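Local atomic coordinates of 14 kDa fatty acid-binding protein (Schistosoma mansoni, PDB entry 1VYF), a protein that binds long-chain fatty acids such as oleic, arachidonic, palmitic and linolenic acid inside a beta-barrel and may take part in their transport. Residues S4-K9 and S92-T97; W10-S15 and R129-L134; N103-V108 and T118-G123. One frame throughout, in Å; residues are numbered along the deposited sequence.

Contact 1. Residues S4-K9 and S92-T97; sequences SSFLGK and SKLTQT
In this fatty-acid-binding-protein beta-barrel, the N-terminal segment that leads into strand 8-16 packs on the start of strand 93-99, and Phe6 meets Leu94 and Ser92. The two segments share no hydrogen bond. The Phe6 ring carries most of the contact and meets both the Leu94 side chain and the backbone of Ser92 and Lys93. CG of Phe6 lies anti to the carbonyl carbon, chi1 -83°, and the ring reaches across toward strand 93-99. CD2 of Leu94 sits over one face, nearer the rim than the middle, in a CH-pi contact 4.3 Å from the centroid of the Phe6 ring and 20° off its normal. CG of Leu94 adds an apolar contact, 3.9 Å from CZ of Phe6. At the ring edge, CE1 of Phe6 comes 3.5 Å from C of Ser92, the closest approach, and N of Lys93 lies in the ring plane, 3.9 Å from CE1 of Phe6. Both Phe6 and Leu94 are buried, and both also touch Met51 of strand 50-56. Phe44 meets the Phe6 ring edge-to-face. The carbonyl O of Phe6 accepts a hydrogen bond from NE1 of Trp10, so this corner is tied to strand 8-16 as well. Beside the ring, the two serines meet by van der Waals contact: OG of Ser5 is 3.9 Å from CA and 4.0 Å from CB of Ser92.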
loop_
_atom_site.group_PDB
_atom_site.type_symbol
_atom_site.label_atom_id
_atom_site.label_comp_id
_atom_site.label_asym_id
_atom_site.label_seq_id
_atom_site.Cartn_x
_atom_site.Cartn_y
_atom_site.Cartn_z
ATOM N N SER A 4 -0.310 -16.888 0.583
ATOM C CA SER A 4 1.022 -17.371 0.239
ATOM C C SER A 4 1.636 -16.721 -1.015
ATOM O O SER A 4 2.864 -16.632 -1.136
ATOM C CB SER A 4 1.000 -18.908 0.077
ATOM O OG SER A 4 0.204 -19.319 -1.022
ATOM N N SER A 5 0.799 -16.280 -1.957
ATOM C CA SER A 5 1.322 -15.662 -3.181
ATOM C C SER A 5 1.908 -14.265 -2.922
ATOM O O SER A 5 2.702 -13.778 -3.727
ATOM C CB SER A 5 0.267 -15.621 -4.304
ATOM O OG SER A 5 -0.866 -14.855 -3.937
ATOM N N PHE A 6 1.521 -13.634 -1.819
ATOM C CA PHE A 6 2.081 -12.320 -1.425
ATOM C C PHE A 6 3.455 -12.369 -0.797
ATOM O O PHE A 6 4.145 -11.362 -0.741
ATOM C CB PHE A 6 1.177 -11.653 -0.388
ATOM C CG PHE A 6 0.016 -10.919 -0.982
ATOM C CD1 PHE A 6 -1.148 -11.589 -1.293
ATOM C CD2 PHE A 6 0.063 -9.537 -1.165
ATOM C CE1 PHE A 6 -2.210 -10.907 -1.829
ATOM C CE2 PHE A 6 -0.994 -8.870 -1.702
ATOM C CZ PHE A 6 -2.124 -9.557 -2.046
ATOM N N LEU A 7 3.826 -13.531 -0.248
ATOM C CA LEU A 7 5.006 -13.646 0.604
ATOM C C LEU A 7 6.283 -13.442 -0.149
ATOM O O LEU A 7 6.478 -13.995 -1.205
ATOM C CB LEU A 7 5.037 -15.013 1.288
ATOM C CG LEU A 7 3.795 -15.378 2.094
ATOM C CD1 LEU A 7 4.018 -16.754 2.724
ATOM C CD2 LEU A 7 3.516 -14.365 3.141
ATOM N N GLY A 8 7.175 -12.649 0.429
ATOM C CA GLY A 8 8.429 -12.312 -0.199
ATOM C C GLY A 8 8.552 -10.807 -0.427
ATOM O O GLY A 8 7.890 -10.003 0.239
ATOM N N LYS A 9 9.381 -10.435 -1.385
ATOM C CA LYS A 9 9.700 -9.039 -1.636
ATOM C C LYS A 9 9.284 -8.600 -3.021
ATOM O O LYS A 9 9.327 -9.392 -3.978
ATOM C CB LYS A 9 11.203 -8.815 -1.530
ATOM C CG LYS A 9 11.774 -8.983 -0.169
ATOM C CD LYS A 9 13.158 -8.258 -0.097
ATOM C CE LYS A 9 13.678 -8.247 1.306
ATOM N NZ LYS A 9 14.892 -9.080 1.322
ATOM N N SER A 92 -5.338 -14.133 -3.014
ATOM C CA SER A 92 -4.458 -13.378 -3.908
ATOM C C SER A 92 -4.841 -11.879 -3.973
ATOM O O SER A 92 -4.259 -11.123 -4.719
ATOM C CB SER A 92 -4.496 -14.025 -5.292
ATOM O OG SER A 92 -5.762 -13.840 -5.876
ATOM N N LYS A 93 -5.797 -11.441 -3.164
ATOM C CA LYS A 93 -6.229 -10.054 -3.193
ATOM C C LYS A 93 -6.639 -9.545 -1.810
ATOM O O LYS A 93 -7.427 -10.191 -1.118
ATOM C CB LYS A 93 -7.387 -9.918 -4.161
ATOM C CG LYS A 93 -7.843 -8.526 -4.456
ATOM C CD LYS A 93 -8.893 -8.612 -5.571
ATOM C CE LYS A 93 -9.585 -7.342 -5.829
ATOM N NZ LYS A 93 -10.685 -7.602 -6.770
ATOM N N LEU A 94 -6.125 -8.377 -1.421
ATOM C CA LEU A 94 -6.582 -7.711 -0.196
ATOM C C LEU A 94 -6.854 -6.263 -0.454
ATOM O O LEU A 94 -6.276 -5.653 -1.378
ATOM C CB LEU A 94 -5.596 -7.889 0.953
ATOM C CG LEU A 94 -4.144 -7.652 0.698
ATOM C CD1 LEU A 94 -3.884 -6.170 0.702
ATOM C CD2 LEU A 94 -3.230 -8.400 1.716
ATOM N N THR A 95 -7.739 -5.699 0.357
ATOM C CA THR A 95 -8.137 -4.317 0.207
ATOM C C THR A 95 -7.923 -3.542 1.528
ATOM O O THR A 95 -8.453 -3.939 2.563
ATOM C CB THR A 95 -9.618 -4.271 -0.198
ATOM O OG1 THR A 95 -9.845 -4.985 -1.427
ATOM C CG2 THR A 95 -10.060 -2.877 -0.470
ATOM N N GLN A 96 -7.147 -2.459 1.486
ATOM C CA GLN A 96 -6.853 -1.630 2.639
ATOM C C GLN A 96 -7.584 -0.312 2.520
ATOM O O GLN A 96 -7.483 0.397 1.511
ATOM C CB GLN A 96 -5.350 -1.373 2.755
ATOM C CG GLN A 96 -4.952 -0.481 3.918
ATOM C CD GLN A 96 -3.495 -0.302 4.054
ATOM O OE1 GLN A 96 -2.738 -0.662 3.158
ATOM N NE2 GLN A 96 -3.069 0.229 5.206
ATOM N N THR A 97 -8.322 0.032 3.572
ATOM C CA THR A 97 -9.029 1.282 3.624
ATOM C C THR A 97 -8.337 2.137 4.683
ATOM O O THR A 97 -8.101 1.673 5.793
ATOM C CB THR A 97 -10.542 1.005 3.919
ATOM O OG1 THR A 97 -11.107 0.248 2.830
ATOM C CG2 THR A 97 -11.323 2.239 3.900
#

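Contact 2. Residues W10-S15 and R129-L134; sequences WKLSES and RNYKRL. With OLA (oleic acid), chain B.
Arg129 and Tyr131 grip the carboxylate of oleic acid, and Leu12 of the facing strand packs against both. NE of Arg129 donates to O2 of the ligand at 2.7 Å, almost straight at 175°. O2 lies in the guanidinium plane and also in the plane of the Tyr131 ring. OH of Tyr131 bonds the same O2 at a very short 2.5 Å. NH2 of Arg109 is a further donor to the ligand. The bend of Arg129 at chi3, 68°, carries NE toward the carboxylate, and NH2 makes a weak bond to OG of Ser15.

Beside the site, ND2 of Asn130 donates to OE1 of Glu14 at 2.8 Å. The proton meets OE1 on its anti side, 33° out of the carboxylate plane. The two side chains lie side by side and point the same way. The backbone O of Asn130 accepts from N of both Ser13 and Glu14, which makes a classic beta bulge. Lys11 and Lys132 form a regular hydrogen-bonded pair beyond it.

CD1 of Leu12 lies over the centre of the Arg129 guanidinium and over one face of the Tyr131 ring, 4.0 Å from the ring centroid. At the other end, CB of Arg133 sits over the six-membered ring of Trp10, 3.8 Å from its centroid. CH2 of Trp10 in turn lies over the centre of the Arg133 guanidinium. NH2 of Arg133 also bonds O of Gly113 and O of Ser5.

The first and last strands thus pair antiparallel and close the barrel wall, with the carboxylate-binding Arg and Tyr characteristic of many fatty acid-binding proteins on the inner face.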
loop_
_atom_site.group_PDB
_atom_site.type_symbol
_atom_site.label_atom_id
_atom_site.label_comp_id
_atom_site.label_asym_id
_atom_site.label_seq_id
_atom_site.Cartn_x
_atom_site.Cartn_y
_atom_site.Cartn_z
ATOM N N TRP A 10 8.974 -7.307 -3.136
ATOM C CA TRP A 10 8.385 -6.721 -4.342
ATOM C C TRP A 10 9.006 -5.349 -4.549
ATOM O O TRP A 10 9.246 -4.671 -3.581
ATOM C CB TRP A 10 6.853 -6.563 -4.168
ATOM C CG TRP A 10 6.146 -7.851 -3.946
ATOM C CD1 TRP A 10 5.922 -8.474 -2.739
ATOM C CD2 TRP A 10 5.549 -8.688 -4.938
ATOM N NE1 TRP A 10 5.243 -9.647 -2.939
ATOM C CE2 TRP A 10 5.017 -9.812 -4.278
ATOM C CE3 TRP A 10 5.408 -8.601 -6.329
ATOM C CZ2 TRP A 10 4.346 -10.837 -4.962
ATOM C CZ3 TRP A 10 4.735 -9.600 -6.994
ATOM C CH2 TRP A 10 4.220 -10.709 -6.312
ATOM N N LYS A 11 9.313 -4.966 -5.787
ATOM C CA LYS A 11 9.855 -3.644 -6.047
ATOM C C LYS A 11 8.971 -2.941 -7.075
ATOM O O LYS A 11 8.567 -3.524 -8.084
ATOM C CB LYS A 11 11.327 -3.709 -6.496
ATOM C CG LYS A 11 11.987 -2.328 -6.690
ATOM C CD LYS A 11 13.446 -2.449 -7.171
ATOM C CE LYS A 11 14.223 -1.162 -6.957
ATOM N NZ LYS A 11 15.676 -1.451 -6.731
ATOM N N LEU A 12 8.646 -1.687 -6.786
ATOM C CA LEU A 12 7.863 -0.854 -7.695
ATOM C C LEU A 12 8.534 -0.775 -9.041
ATOM O O LEU A 12 9.704 -0.383 -9.084
ATOM C CB LEU A 12 7.735 0.590 -7.183
ATOM C CG LEU A 12 6.821 1.476 -8.055
ATOM C CD1 LEU A 12 5.349 1.107 -7.845
ATOM C CD2 LEU A 12 7.056 2.905 -7.689
ATOM N N SER A 13 7.780 -1.121 -10.089
ATOM C CA SER A 13 8.226 -1.056 -11.507
ATOM C C SER A 13 7.596 0.033 -12.331
ATOM O O SER A 13 8.275 0.619 -13.195
ATOM C CB SER A 13 8.047 -2.409 -12.218
ATOM O OG SER A 13 6.701 -2.866 -12.265
ATOM N N GLU A 14 6.312 0.325 -12.084
ATOM C CA GLU A 14 5.592 1.363 -12.813
ATOM C C GLU A 14 4.510 2.020 -11.982
ATOM O O GLU A 14 3.830 1.348 -11.189
ATOM C CB GLU A 14 4.857 0.823 -14.031
ATOM C CG GLU A 14 5.530 -0.228 -14.853
ATOM C CD GLU A 14 4.524 -0.807 -15.810
ATOM O OE1 GLU A 14 3.792 -1.754 -15.434
ATOM O OE2 GLU A 14 4.409 -0.229 -16.906
ATOM N N SER A 15 4.290 3.300 -12.255
ATOM C CA SER A 15 3.280 4.071 -11.570
ATOM C C SER A 15 2.488 4.904 -12.592
ATOM O O SER A 15 3.082 5.596 -13.413
ATOM C CB SER A 15 3.952 4.988 -10.575
ATOM O OG SER A 15 2.991 5.591 -9.763
ATOM N N ARG A 129 -0.273 1.171 -9.515
ATOM C CA ARG A 129 1.149 0.958 -9.332
ATOM C C ARG A 129 1.473 -0.526 -9.366
ATOM O O ARG A 129 0.950 -1.311 -8.581
ATOM C CB ARG A 129 1.597 1.557 -8.011
ATOM C CG ARG A 129 1.523 3.068 -8.017
ATOM C CD ARG A 129 1.345 3.666 -6.649
ATOM N NE ARG A 129 2.500 3.515 -5.770
ATOM C CZ ARG A 129 3.643 4.176 -5.909
ATOM N NH1 ARG A 129 4.595 3.986 -5.028
ATOM N NH2 ARG A 129 3.826 5.061 -6.896
ATOM N N ASN A 130 2.325 -0.902 -10.315
ATOM C CA ASN A 130 2.723 -2.295 -10.513
ATOM C C ASN A 130 4.058 -2.558 -9.823
ATOM O O ASN A 130 5.008 -1.786 -9.963
ATOM C CB ASN A 130 2.868 -2.608 -12.018
ATOM C CG ASN A 130 1.533 -2.856 -12.696
ATOM O OD1 ASN A 130 0.537 -3.258 -12.056
ATOM N ND2 ASN A 130 1.470 -2.535 -13.979
ATOM N N TYR A 131 4.125 -3.661 -9.092
ATOM C CA TYR A 131 5.339 -4.132 -8.437
ATOM C C TYR A 131 5.719 -5.480 -9.048
ATOM O O TYR A 131 4.853 -6.269 -9.373
ATOM C CB TYR A 131 5.082 -4.359 -6.938
ATOM C CG TYR A 131 4.877 -3.113 -6.129
ATOM C CD1 TYR A 131 3.678 -2.371 -6.239
ATOM C CD2 TYR A 131 5.876 -2.645 -5.255
ATOM C CE1 TYR A 131 3.463 -1.235 -5.460
ATOM C CE2 TYR A 131 5.679 -1.475 -4.489
ATOM C CZ TYR A 131 4.492 -0.779 -4.603
ATOM O OH TYR A 131 4.350 0.335 -3.827
ATOM N N LYS A 132 7.019 -5.708 -9.234
ATOM C CA LYS A 132 7.562 -6.986 -9.673
ATOM C C LYS A 132 8.099 -7.730 -8.487
ATOM O O LYS A 132 8.709 -7.155 -7.575
ATOM C CB LYS A 132 8.687 -6.793 -10.711
ATOM C CG LYS A 132 8.259 -5.938 -11.890
ATOM C CD LYS A 132 9.187 -6.088 -13.127
ATOM C CE LYS A 132 10.502 -5.355 -12.964
ATOM N NZ LYS A 132 11.682 -6.184 -13.425
ATOM N N ARG A 133 7.904 -9.036 -8.503
ATOM C CA ARG A 133 8.392 -9.911 -7.434
ATOM C C ARG A 133 9.924 -10.005 -7.575
ATOM O O ARG A 133 10.433 -10.223 -8.660
ATOM C CB ARG A 133 7.738 -11.297 -7.586
ATOM C CG ARG A 133 8.194 -12.347 -6.609
ATOM C CD ARG A 133 7.729 -13.748 -7.001
ATOM N NE ARG A 133 6.282 -13.872 -7.153
ATOM C CZ ARG A 133 5.425 -14.076 -6.148
ATOM N NH1 ARG A 133 5.855 -14.117 -4.891
ATOM N NH2 ARG A 133 4.119 -14.213 -6.389
ATOM N N LEU A 134 10.640 -9.842 -6.482
ATOM C CA LEU A 134 12.082 -9.969 -6.494
ATOM C C LEU A 134 12.573 -11.412 -6.284
ATOM O O LEU A 134 11.927 -12.252 -5.635
ATOM C CB LEU A 134 12.730 -9.057 -5.455
ATOM C CG LEU A 134 12.657 -7.560 -5.720
ATOM C CD1 LEU A 134 13.190 -6.820 -4.533
ATOM C CD2 LEU A 134 13.439 -7.120 -6.960
HETATM C C1 OLA B . 1.516 1.714 -2.748
HETATM O O1 OLA B . 1.657 0.755 -2.004
HETATM O O2 OLA B . 2.257 1.696 -3.845
HETATM C C2 OLA B . 0.532 2.870 -2.565
HETATM C C3 OLA B . 0.164 3.328 -1.144
HETATM C C4 OLA B . 0.263 4.867 -0.959
HETATM C C5 OLA B . -1.023 5.602 -0.554
HETATM C C6 OLA B . -1.002 7.098 -0.899
HETATM C C7 OLA B . -0.358 7.999 0.147
HETATM C C8 OLA B . 1.144 8.176 -0.054
HETATM C C9 OLA B . 1.538 9.627 -0.197
HETATM C C10 OLA B . 2.787 10.018 -0.492
HETATM C C11 OLA B . 3.939 9.062 -0.729
HETATM C C12 OLA B . 5.220 9.517 -0.026
HETATM C C13 OLA B . 6.470 8.764 -0.502
HETATM C C14 OLA B . 6.555 7.304 -0.041
HETATM C C15 OLA B . 6.009 6.308 -1.072
HETATM C C16 OLA B . 5.677 4.955 -0.431
HETATM C C17 OLA B . 4.221 4.530 -0.651
HETATM C C18 OLA B . 4.107 3.725 -1.921
#

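Contact 3. Residues N103-V108 and T118-G123; sequences NTTVIV and TTVTVG. With OLA (oleic acid), chain B.
Ile107 meets Thr118 and Val120 across the hairpin, and the three side chains share the face that looks onto the oleic acid. Thr118 can be followed outward. Its CB is 4.0 Å from O of Val108. CG2 stands anti to the backbone N, beside the carbonyl carbon, and touches two groups. CG2 of Thr118 lies 3.5 Å from CG2 of Ile107, tighter than usual for two carbons. The same CG2 of Thr118 is 3.8 Å from the carboxyl carbon C1 of the oleic acid. The side chains of Thr118 and Ile107 lie side by side and point the same way. OG1 of Thr118 packs against the ring of Tyr131 on strand 125-133.

Val120 extends this inner surface. Its CG2 is 3.9 Å from C2 of the oleic acid and also meets CG2 of Ile107. Its other branch, CG1, packs on CG2 of Thr105. Next along, CG2 of Val122 contacts OG1 and CG2 of Thr105. Helix 18-24 comes onto Val120 and Val122 through Val21 and Lys24.

The opposite face carries Val106, Val108, Thr119 and Thr121. OG1 of Thr121 lies 3.4 Å from CB of Val106. In the backbone, Val106 pairs with Thr121 and Val108 with Thr119, each through two hydrogen bonds. The bond from N of Val106 to O of Thr121 is nearly straight, 174°. Farther along, one water donates to O of Thr104 at 2.7 Å and accepts from N of Gly123, bridging the strands where they part.

The arrangement is an antiparallel beta hairpin of the fatty acid-binding barrel, with Thr118 and Val120 on its inner face touching the head end of the bound fatty acid.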
loop_
_atom_site.group_PDB
_atom_site.type_symbol
_atom_site.label_atom_id
_atom_site.label_comp_id
_atom_site.label_asym_id
_atom_site.label_seq_id
_atom_site.Cartn_x
_atom_site.Cartn_y
_atom_site.Cartn_z
ATOM N N ASN A 103 -10.250 12.675 3.950
ATOM C CA ASN A 103 -10.431 11.715 2.853
ATOM C C ASN A 103 -10.314 10.257 3.261
ATOM O O ASN A 103 -9.816 9.924 4.326
ATOM C CB ASN A 103 -9.386 11.937 1.779
ATOM C CG ASN A 103 -9.706 13.102 0.864
ATOM O OD1 ASN A 103 -10.729 13.107 0.187
ATOM N ND2 ASN A 103 -8.822 14.073 0.820
ATOM N N THR A 104 -10.778 9.390 2.373
ATOM C CA THR A 104 -10.642 7.960 2.519
ATOM C C THR A 104 -9.894 7.426 1.302
ATOM O O THR A 104 -10.230 7.790 0.181
ATOM C CB THR A 104 -12.029 7.343 2.671
ATOM O OG1 THR A 104 -12.508 7.640 4.004
ATOM C CG2 THR A 104 -11.994 5.801 2.602
ATOM N N THR A 105 -8.867 6.621 1.560
ATOM C CA THR A 105 -8.048 5.963 0.515
ATOM C C THR A 105 -8.313 4.469 0.538
ATOM O O THR A 105 -8.229 3.844 1.582
ATOM C CB THR A 105 -6.574 6.204 0.778
ATOM O OG1 THR A 105 -6.325 7.603 0.920
ATOM C CG2 THR A 105 -5.695 5.703 -0.451
ATOM N N VAL A 106 -8.654 3.902 -0.615
ATOM C CA VAL A 106 -8.844 2.479 -0.749
ATOM C C VAL A 106 -7.661 1.948 -1.578
ATOM O O VAL A 106 -7.374 2.468 -2.674
ATOM C CB VAL A 106 -10.143 2.123 -1.386
ATOM C CG1 VAL A 106 -10.295 0.639 -1.457
ATOM C CG2 VAL A 106 -11.311 2.748 -0.597
ATOM N N ILE A 107 -6.942 0.989 -1.012
ATOM C CA ILE A 107 -5.768 0.383 -1.693
ATOM C C ILE A 107 -5.984 -1.104 -1.893
ATOM O O ILE A 107 -5.992 -1.900 -0.947
ATOM C CB ILE A 107 -4.472 0.637 -0.892
ATOM C CG1 ILE A 107 -4.341 2.109 -0.525
ATOM C CG2 ILE A 107 -3.249 0.161 -1.720
ATOM C CD1 ILE A 107 -3.502 2.361 0.690
ATOM N N VAL A 108 -6.188 -1.506 -3.132
ATOM C CA VAL A 108 -6.375 -2.895 -3.471
ATOM C C VAL A 108 -5.001 -3.403 -3.968
ATOM O O VAL A 108 -4.321 -2.719 -4.721
ATOM C CB VAL A 108 -7.500 -3.058 -4.545
ATOM C CG1 VAL A 108 -7.739 -4.485 -4.889
ATOM C CG2 VAL A 108 -8.791 -2.382 -4.101
ATOM N N THR A 118 -1.201 -2.675 -7.522
ATOM C CA THR A 118 -1.771 -1.916 -6.379
ATOM C C THR A 118 -2.647 -0.789 -6.935
ATOM O O THR A 118 -2.122 0.118 -7.588
ATOM C CB THR A 118 -0.617 -1.358 -5.544
ATOM O OG1 THR A 118 0.130 -2.455 -4.987
ATOM C CG2 THR A 118 -1.094 -0.538 -4.333
ATOM N N THR A 119 -3.967 -0.849 -6.723
ATOM C CA THR A 119 -4.860 0.199 -7.219
ATOM C C THR A 119 -5.183 1.113 -6.059
ATOM O O THR A 119 -5.607 0.636 -5.016
ATOM C CB THR A 119 -6.096 -0.428 -7.831
ATOM O OG1 THR A 119 -5.721 -1.255 -8.940
ATOM C CG2 THR A 119 -7.009 0.603 -8.435
ATOM N N VAL A 120 -5.003 2.419 -6.234
ATOM C CA VAL A 120 -5.228 3.381 -5.139
ATOM C C VAL A 120 -6.330 4.344 -5.562
ATOM O O VAL A 120 -6.199 5.040 -6.561
ATOM C CB VAL A 120 -3.959 4.159 -4.835
ATOM C CG1 VAL A 120 -4.164 5.151 -3.649
ATOM C CG2 VAL A 120 -2.803 3.196 -4.560
ATOM N N THR A 121 -7.418 4.420 -4.793
ATOM C CA THR A 121 -8.555 5.260 -5.181
ATOM C C THR A 121 -8.918 6.196 -4.035
ATOM O O THR A 121 -8.932 5.771 -2.899
ATOM C CB THR A 121 -9.783 4.392 -5.561
ATOM O OG1 THR A 121 -10.139 3.484 -4.495
ATOM C CG2 THR A 121 -9.432 3.459 -6.614
ATOM N N VAL A 122 -9.106 7.475 -4.348
ATOM C CA VAL A 122 -9.548 8.496 -3.390
ATOM C C VAL A 122 -10.712 9.209 -4.113
ATOM O O VAL A 122 -10.477 9.985 -5.030
ATOM C CB VAL A 122 -8.430 9.491 -3.072
ATOM C CG1 VAL A 122 -8.916 10.535 -2.058
ATOM C CG2 VAL A 122 -7.141 8.753 -2.550
ATOM N N GLY A 123 -11.941 8.889 -3.734
ATOM C CA GLY A 123 -13.123 9.418 -4.396
ATOM C C GLY A 123 -13.200 8.920 -5.824
ATOM O O GLY A 123 -13.232 7.708 -6.044
HETATM C C1 OLA B . 1.516 1.714 -2.748
HETATM O O1 OLA B . 1.657 0.755 -2.004
HETATM O O2 OLA B . 2.257 1.696 -3.845
HETATM C C2 OLA B . 0.532 2.870 -2.565
HETATM C C3 OLA B . 0.164 3.328 -1.144
HETATM C C4 OLA B . 0.263 4.867 -0.959
HETATM C C5 OLA B . -1.023 5.602 -0.554
HETATM C C6 OLA B . -1.002 7.098 -0.899
HETATM C C7 OLA B . -0.358 7.999 0.147
HETATM C C8 OLA B . 1.144 8.176 -0.054
HETATM C C9 OLA B . 1.538 9.627 -0.197
HETATM C C10 OLA B . 2.787 10.018 -0.492
HETATM C C11 OLA B . 3.939 9.062 -0.729
HETATM C C12 OLA B . 5.220 9.517 -0.026
HETATM C C13 OLA B . 6.470 8.764 -0.502
HETATM C C14 OLA B . 6.555 7.304 -0.041
HETATM C C15 OLA B . 6.009 6.308 -1.072
HETATM C C16 OLA B . 5.677 4.955 -0.431
HETATM C C17 OLA B . 4.221 4.530 -0.651
HETATM C C18 OLA B . 4.107 3.725 -1.921
HETATM O O HOH W 1 -12.403 6.974 -1.283
HETATM O O HOH W 2 -5.364 -3.870 -7.655
#

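In the fold
Contacts 2 and 3 pair neighbouring strands of one antiparallel barrel; contact 1 packs the segment before strand 8-16 on strand 93-99. Contacts 1 and 2 share strand 8-16, their centres about 13 Å apart. O of Lys9 and N of Leu134, 2.9 Å apart, probably hydrogen-bond. Contact 3 adjoins contact 1 through O of Gln96 and N of Ile107, 2.6 Å apart, and contact 2 through O of Arg129 and N of Thr118, 2.8 Å apart. Contact 2 holds the carboxylate of the oleic acid, and contact 3 packs on C1 and C2 of the ligand. In contact 1 the Leu94 side chain is about 9 Å from the oleic acid and about 4 Å from the Arg109 side chain, nearest atoms.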